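Aldose 1-epimerase (PDB 1LUR) probably catalyses the interconversion of the alpha and beta anomers of aldose sugars. Local coordinates at residues R76-T81 and P311-F316; N176-D181 and S260-I265. One frame throughout, in Å; residues are numbered along the deposited sequence.

Overall arrangement
From the N terminus, strand 76-77 and the turn after it form the first half of contact 1, whose partner, 311-316, comes only after strand 300-305. Contact 1 thus closes a loop of more than two hundred residues, and contact 2 falls wholly within it: 176-181, which follows strand 170-175 of the seven-stranded sheet, meets 260-265, the turn between strands 256-259 and 265-271 of the nine-stranded sheet. The two contacts nest without crossing. The centres of contacts 1 and 2 lie about 36 Å apart, on opposite sides of the chain's centre. Contact 2 joins connections from the two large antiparallel sheets of this mutarotase beta fold, and contact 1 ties a late loop to an early turn.

Contact 1. Residues R76-T81 and P311-F316; sequences RIKNST and PNFDHF
In Asn312, which meets Ile77, Lys78 and Thr81, a chi1 of -61° sets CG beside the backbone N and anti to the carbonyl carbon, and the turn about chi2 (109°) then directs OD1 and ND2. The carboxamide spans the tight turn that joins strands 76-77 and 81-84 in this galactose mutarotase-like beta fold. On one side of the amide, Asn312 OD1 accepts from Lys78 N at 2.8 Å; the hydrogen bond is bent and its donor lies 49° above the carbonyl plane. On the other, Asn312 ND2 gives a weak bond to Thr81 O, also 2.8 Å long. One amide thereby serves backbone atoms at both ends of a turn that is itself closed by Ser80 N bonding to Ile77 O (3.0 Å). An alanine in place of Asn312 would probably leave Lys78 N and Thr81 O without these side-chain partners and the turn less firmly tied to the 311-316 loop. Leu82, from the strand beyond, also touches Pro311 and Asn312. The Lys78 chain passes obliquely by the ring of Phe313, with Lys78 CD 4.1 Å from Phe313 CZ. Phe313 opens a type I turn ending at Phe316. Beside the amide, the buried Ile77 crosses Pro311 at about a right angle, Ile77 CD1 resting 3.8 Å from Pro311 CG.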
loop_
_atom_site.group_PDB
_atom_site.type_symbol
_atom_site.label_atom_id
_atom_site.label_comp_id
_atom_site.label_asym_id
_atom_site.label_seq_id
_atom_site.Cartn_x
_atom_site.Cartn_y
_atom_site.Cartn_z
ATOM N N ARG A 76 -5.126 6.558 8.885
ATOM C CA ARG A 76 -5.386 7.386 10.046
ATOM C C ARG A 76 -5.698 6.873 11.432
ATOM O O ARG A 76 -6.320 5.832 11.614
ATOM C CB ARG A 76 -6.505 8.359 9.674
ATOM C CG ARG A 76 -6.288 9.061 8.340
ATOM C CD ARG A 76 -7.517 9.853 7.914
ATOM N NE ARG A 76 -7.267 10.603 6.689
ATOM C CZ ARG A 76 -7.091 10.050 5.492
ATOM N NH1 ARG A 76 -7.141 8.733 5.350
ATOM N NH2 ARG A 76 -6.857 10.814 4.435
ATOM N N ILE A 77 -5.254 7.665 12.408
ATOM C CA ILE A 77 -5.467 7.406 13.824
ATOM C C ILE A 77 -6.435 8.574 14.059
ATOM O O ILE A 77 -6.026 9.737 14.008
ATOM C CB ILE A 77 -4.218 7.652 14.692
ATOM C CG1 ILE A 77 -3.132 6.611 14.394
ATOM C CG2 ILE A 77 -4.620 7.614 16.162
ATOM C CD1 ILE A 77 -3.524 5.188 14.702
ATOM N N LYS A 78 -7.708 8.264 14.290
ATOM C CA LYS A 78 -8.722 9.292 14.511
ATOM C C LYS A 78 -8.368 10.325 15.566
ATOM O O LYS A 78 -8.123 9.995 16.725
ATOM C CB LYS A 78 -10.060 8.641 14.853
ATOM C CG LYS A 78 -11.224 9.619 14.954
ATOM C CD LYS A 78 -12.553 8.869 15.054
ATOM C CE LYS A 78 -13.679 9.781 15.546
ATOM N NZ LYS A 78 -13.839 10.994 14.694
ATOM N N ASN A 79 -8.341 11.584 15.139
ATOM C CA ASN A 79 -8.021 12.711 16.007
ATOM C C ASN A 79 -6.657 12.617 16.682
ATOM O O ASN A 79 -6.439 13.166 17.761
ATOM C CB ASN A 79 -9.126 12.905 17.048
ATOM C CG ASN A 79 -10.473 13.235 16.401
ATOM O OD1 ASN A 79 -10.521 13.848 15.333
ATOM N ND2 ASN A 79 -11.563 12.840 17.048
ATOM N N SER A 80 -5.731 11.926 16.029
ATOM C CA SER A 80 -4.387 11.776 16.565
ATOM C C SER A 80 -4.321 11.299 18.009
ATOM O O SER A 80 -3.375 11.631 18.725
ATOM C CB SER A 80 -3.641 13.109 16.454
ATOM O OG SER A 80 -3.626 13.580 15.118
ATOM N N THR A 81 -5.316 10.529 18.437
ATOM C CA THR A 81 -5.337 10.022 19.800
ATOM C C THR A 81 -5.870 8.596 19.832
ATOM O O THR A 81 -6.749 8.242 19.049
ATOM C CB THR A 81 -6.237 10.871 20.707
ATOM O OG1 THR A 81 -5.971 12.262 20.475
ATOM C CG2 THR A 81 -5.967 10.537 22.173
ATOM N N PRO A 311 -6.779 1.036 15.551
ATOM C CA PRO A 311 -6.412 1.390 16.926
ATOM C C PRO A 311 -7.485 2.192 17.664
ATOM O O PRO A 311 -7.449 2.274 18.893
ATOM C CB PRO A 311 -5.131 2.200 16.744
ATOM C CG PRO A 311 -4.527 1.618 15.509
ATOM C CD PRO A 311 -5.732 1.480 14.607
ATOM N N ASN A 312 -8.429 2.767 16.912
ATOM C CA ASN A 312 -9.518 3.573 17.480
ATOM C C ASN A 312 -10.842 2.846 17.686
ATOM O O ASN A 312 -11.722 3.331 18.404
ATOM C CB ASN A 312 -9.785 4.792 16.593
ATOM C CG ASN A 312 -8.581 5.696 16.472
ATOM O OD1 ASN A 312 -7.949 5.768 15.421
ATOM N ND2 ASN A 312 -8.254 6.389 17.556
ATOM N N PHE A 313 -11.002 1.698 17.048
ATOM C CA PHE A 313 -12.239 0.938 17.183
ATOM C C PHE A 313 -11.917 -0.489 17.597
ATOM O O PHE A 313 -11.285 -1.233 16.845
ATOM C CB PHE A 313 -13.002 0.974 15.857
ATOM C CG PHE A 313 -13.318 2.369 15.380
ATOM C CD1 PHE A 313 -12.511 3.002 14.437
ATOM C CD2 PHE A 313 -14.400 3.070 15.910
ATOM C CE1 PHE A 313 -12.777 4.308 14.031
ATOM C CE2 PHE A 313 -14.670 4.378 15.509
ATOM C CZ PHE A 313 -13.858 4.997 14.568
ATOM N N ASP A 314 -12.353 -0.871 18.795
ATOM C CA ASP A 314 -12.080 -2.217 19.281
ATOM C C ASP A 314 -12.789 -3.349 18.557
ATOM O O ASP A 314 -12.475 -4.517 18.800
ATOM C CB ASP A 314 -12.339 -2.317 20.788
ATOM C CG ASP A 314 -13.762 -2.014 21.154
ATOM O OD1 ASP A 314 -14.675 -2.580 20.515
ATOM O OD2 ASP A 314 -13.967 -1.216 22.094
ATOM N N HIS A 315 -13.742 -3.029 17.680
ATOM C CA HIS A 315 -14.440 -4.089 16.957
ATOM C C HIS A 315 -13.712 -4.366 15.645
ATOM O O HIS A 315 -14.062 -5.287 14.911
ATOM C CB HIS A 315 -15.911 -3.741 16.691
ATOM C CG HIS A 315 -16.119 -2.462 15.944
ATOM N ND1 HIS A 315 -15.821 -1.227 16.482
ATOM C CD2 HIS A 315 -16.643 -2.223 14.718
ATOM C CE1 HIS A 315 -16.154 -0.284 15.619
ATOM N NE2 HIS A 315 -16.656 -0.862 14.540
ATOM N N PHE A 316 -12.709 -3.545 15.344
ATOM C CA PHE A 316 -11.921 -3.719 14.125
ATOM C C PHE A 316 -10.799 -4.632 14.595
ATOM O O PHE A 316 -10.646 -4.850 15.799
ATOM C CB PHE A 316 -11.328 -2.389 13.646
ATOM C CG PHE A 316 -12.271 -1.551 12.823
ATOM C CD1 PHE A 316 -13.610 -1.903 12.680
ATOM C CD2 PHE A 316 -11.815 -0.391 12.204
ATOM C CE1 PHE A 316 -14.480 -1.108 11.932
ATOM C CE2 PHE A 316 -12.675 0.408 11.456
ATOM C CZ PHE A 316 -14.013 0.049 11.320
#

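Contact 2. Residues N176-D181 and S260-I265; sequences NLDGSD and SEKSGI
Asp178 and Ser260 carry the central bond between two loops of the beta fold, the connection after strand 170-175 and the turn of the beta hairpin formed by strands 256-259 and 265-271. Ser260 OG donates to Asp178 OD2 over 2.5 Å, a short bond that uses the anti lone pair, on the side away from OD1. A second hydroxyl works beside it: Ser263 OG, placed between its backbone N and carbonyl carbon by a chi1 of 63°, donates to Leu177 O at 2.9 Å from well above the carbonyl plane. Lys262 runs fully extended and crosses the Asp178 side chain at about a right angle, its CD near Asp178 CG. Lys262 NZ gives only a weak bond to Ser180 OG; it also lies 4.5 Å from Asp178 OD1, beyond a salt bridge, and its charge would probably favour the carboxylate only mildly. On the apolar side, Leu177 CB packs against Ile265 CB, while Leu49 touches both residues.

The next shell holds these groups in position. Asp178 OD1 takes two bonds from Ser180: Ser180 N, 2.7 Å away, approaches nearly along the C-O axis and closes an Asx turn, and Ser180 OG comes from above the carboxylate plane. Asn176 builds an Asx motif, with OD1 accepting from Gly179 N at 2.6 Å, and its ND2 reaches back to Ser180 O. Lys298 extends this network, its NZ bonding to Ser180 O and its O accepting from Asn176 ND2. In the hairpin turn, backbone hydrogen bonds pair Ser263 with Lys42 and Gly264 with Val338. The hydroxyl of Ser260 is steadied by an ST motif, in which Ser263 N donates to Ser260 OG over 3.2 Å at a nearly straight 161°.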
loop_
_atom_site.group_PDB
_atom_site.type_symbol
_atom_site.label_atom_id
_atom_site.label_comp_id
_atom_site.label_asym_id
_atom_site.label_seq_id
_atom_site.Cartn_x
_atom_site.Cartn_y
_atom_site.Cartn_z
ATOM N N ASN A 176 -0.822 2.079 -12.511
ATOM C CA ASN A 176 -1.310 2.556 -13.802
ATOM C C ASN A 176 -0.638 1.577 -14.761
ATOM O O ASN A 176 0.578 1.607 -14.939
ATOM C CB ASN A 176 -0.835 3.985 -14.079
ATOM C CG ASN A 176 -1.309 4.502 -15.422
ATOM O OD1 ASN A 176 -1.011 3.916 -16.465
ATOM N ND2 ASN A 176 -2.055 5.600 -15.406
ATOM N N LEU A 177 -1.437 0.708 -15.368
ATOM C CA LEU A 177 -0.930 -0.298 -16.293
ATOM C C LEU A 177 -0.707 0.048 -17.768
ATOM O O LEU A 177 -0.110 -0.750 -18.489
ATOM C CB LEU A 177 -1.834 -1.531 -16.208
ATOM C CG LEU A 177 -2.274 -1.922 -14.790
ATOM C CD1 LEU A 177 -3.159 -3.162 -14.844
ATOM C CD2 LEU A 177 -1.050 -2.177 -13.922
ATOM N N ASP A 178 -1.160 1.211 -18.232
ATOM C CA ASP A 178 -0.959 1.546 -19.647
ATOM C C ASP A 178 -0.442 2.945 -19.960
ATOM O O ASP A 178 -0.270 3.298 -21.130
ATOM C CB ASP A 178 -2.254 1.312 -20.431
ATOM C CG ASP A 178 -3.420 2.107 -19.882
ATOM O OD1 ASP A 178 -3.230 3.297 -19.558
ATOM O OD2 ASP A 178 -4.531 1.548 -19.783
ATOM N N GLY A 179 -0.203 3.745 -18.930
ATOM C CA GLY A 179 0.294 5.088 -19.155
ATOM C C GLY A 179 -0.768 6.134 -19.429
ATOM O O GLY A 179 -0.441 7.306 -19.612
ATOM N N SER A 180 -2.034 5.730 -19.459
ATOM C CA SER A 180 -3.118 6.676 -19.714
ATOM C C SER A 180 -3.072 7.818 -18.702
ATOM O O SER A 180 -2.536 7.664 -17.606
ATOM C CB SER A 180 -4.480 5.977 -19.623
ATOM O OG SER A 180 -4.674 5.071 -20.699
ATOM N N ASP A 181 -3.634 8.963 -19.072
ATOM C CA ASP A 181 -3.646 10.115 -18.180
ATOM C C ASP A 181 -4.393 9.785 -16.891
ATOM O O ASP A 181 -4.122 10.366 -15.840
ATOM C CB ASP A 181 -4.305 11.310 -18.869
ATOM C CG ASP A 181 -3.478 11.847 -20.015
ATOM O OD1 ASP A 181 -3.255 11.099 -20.992
ATOM O OD2 ASP A 181 -3.046 13.018 -19.939
ATOM N N SER A 260 -6.045 -3.521 -17.879
ATOM C CA SER A 260 -6.282 -2.537 -18.929
ATOM C C SER A 260 -6.403 -3.232 -20.285
ATOM O O SER A 260 -5.445 -3.849 -20.756
ATOM C CB SER A 260 -5.122 -1.541 -18.975
ATOM O OG SER A 260 -5.078 -0.868 -20.222
ATOM N N GLU A 261 -7.577 -3.140 -20.909
ATOM C CA GLU A 261 -7.776 -3.773 -22.212
ATOM C C GLU A 261 -6.815 -3.133 -23.201
ATOM O O GLU A 261 -6.408 -3.756 -24.183
ATOM C CB GLU A 261 -9.221 -3.598 -22.690
ATOM C CG GLU A 261 -10.247 -4.310 -21.819
ATOM C CD GLU A 261 -11.676 -4.069 -22.271
ATOM O OE1 GLU A 261 -12.017 -2.906 -22.577
ATOM O OE2 GLU A 261 -12.466 -5.038 -22.299
ATOM N N LYS A 262 -6.446 -1.887 -22.925
ATOM C CA LYS A 262 -5.531 -1.158 -23.789
ATOM C C LYS A 262 -4.176 -1.853 -23.879
ATOM O O LYS A 262 -3.826 -2.389 -24.926
ATOM C CB LYS A 262 -5.355 0.275 -23.281
ATOM C CG LYS A 262 -4.408 1.123 -24.119
ATOM C CD LYS A 262 -4.323 2.547 -23.579
ATOM C CE LYS A 262 -3.328 3.387 -24.370
ATOM N NZ LYS A 262 -3.237 4.785 -23.852
ATOM N N SER A 263 -3.420 -1.856 -22.784
ATOM C CA SER A 263 -2.105 -2.493 -22.767
ATOM C C SER A 263 -2.194 -4.006 -22.617
ATOM O O SER A 263 -1.205 -4.710 -22.796
ATOM C CB SER A 263 -1.253 -1.928 -21.629
ATOM O OG SER A 263 -1.837 -2.219 -20.370
ATOM N N GLY A 264 -3.379 -4.497 -22.276
ATOM C CA GLY A 264 -3.563 -5.926 -22.109
ATOM C C GLY A 264 -2.891 -6.471 -20.861
ATOM O O GLY A 264 -2.848 -7.686 -20.653
ATOM N N ILE A 265 -2.362 -5.579 -20.029
ATOM C CA ILE A 265 -1.697 -5.998 -18.799
ATOM C C ILE A 265 -2.704 -6.169 -17.668
ATOM O O ILE A 265 -3.595 -5.339 -17.473
ATOM C CB ILE A 265 -0.621 -4.978 -18.354
ATOM C CG1 ILE A 265 0.525 -4.953 -19.369
ATOM C CG2 ILE A 265 -0.092 -5.342 -16.966
ATOM C CD1 ILE A 265 1.595 -3.937 -19.052
#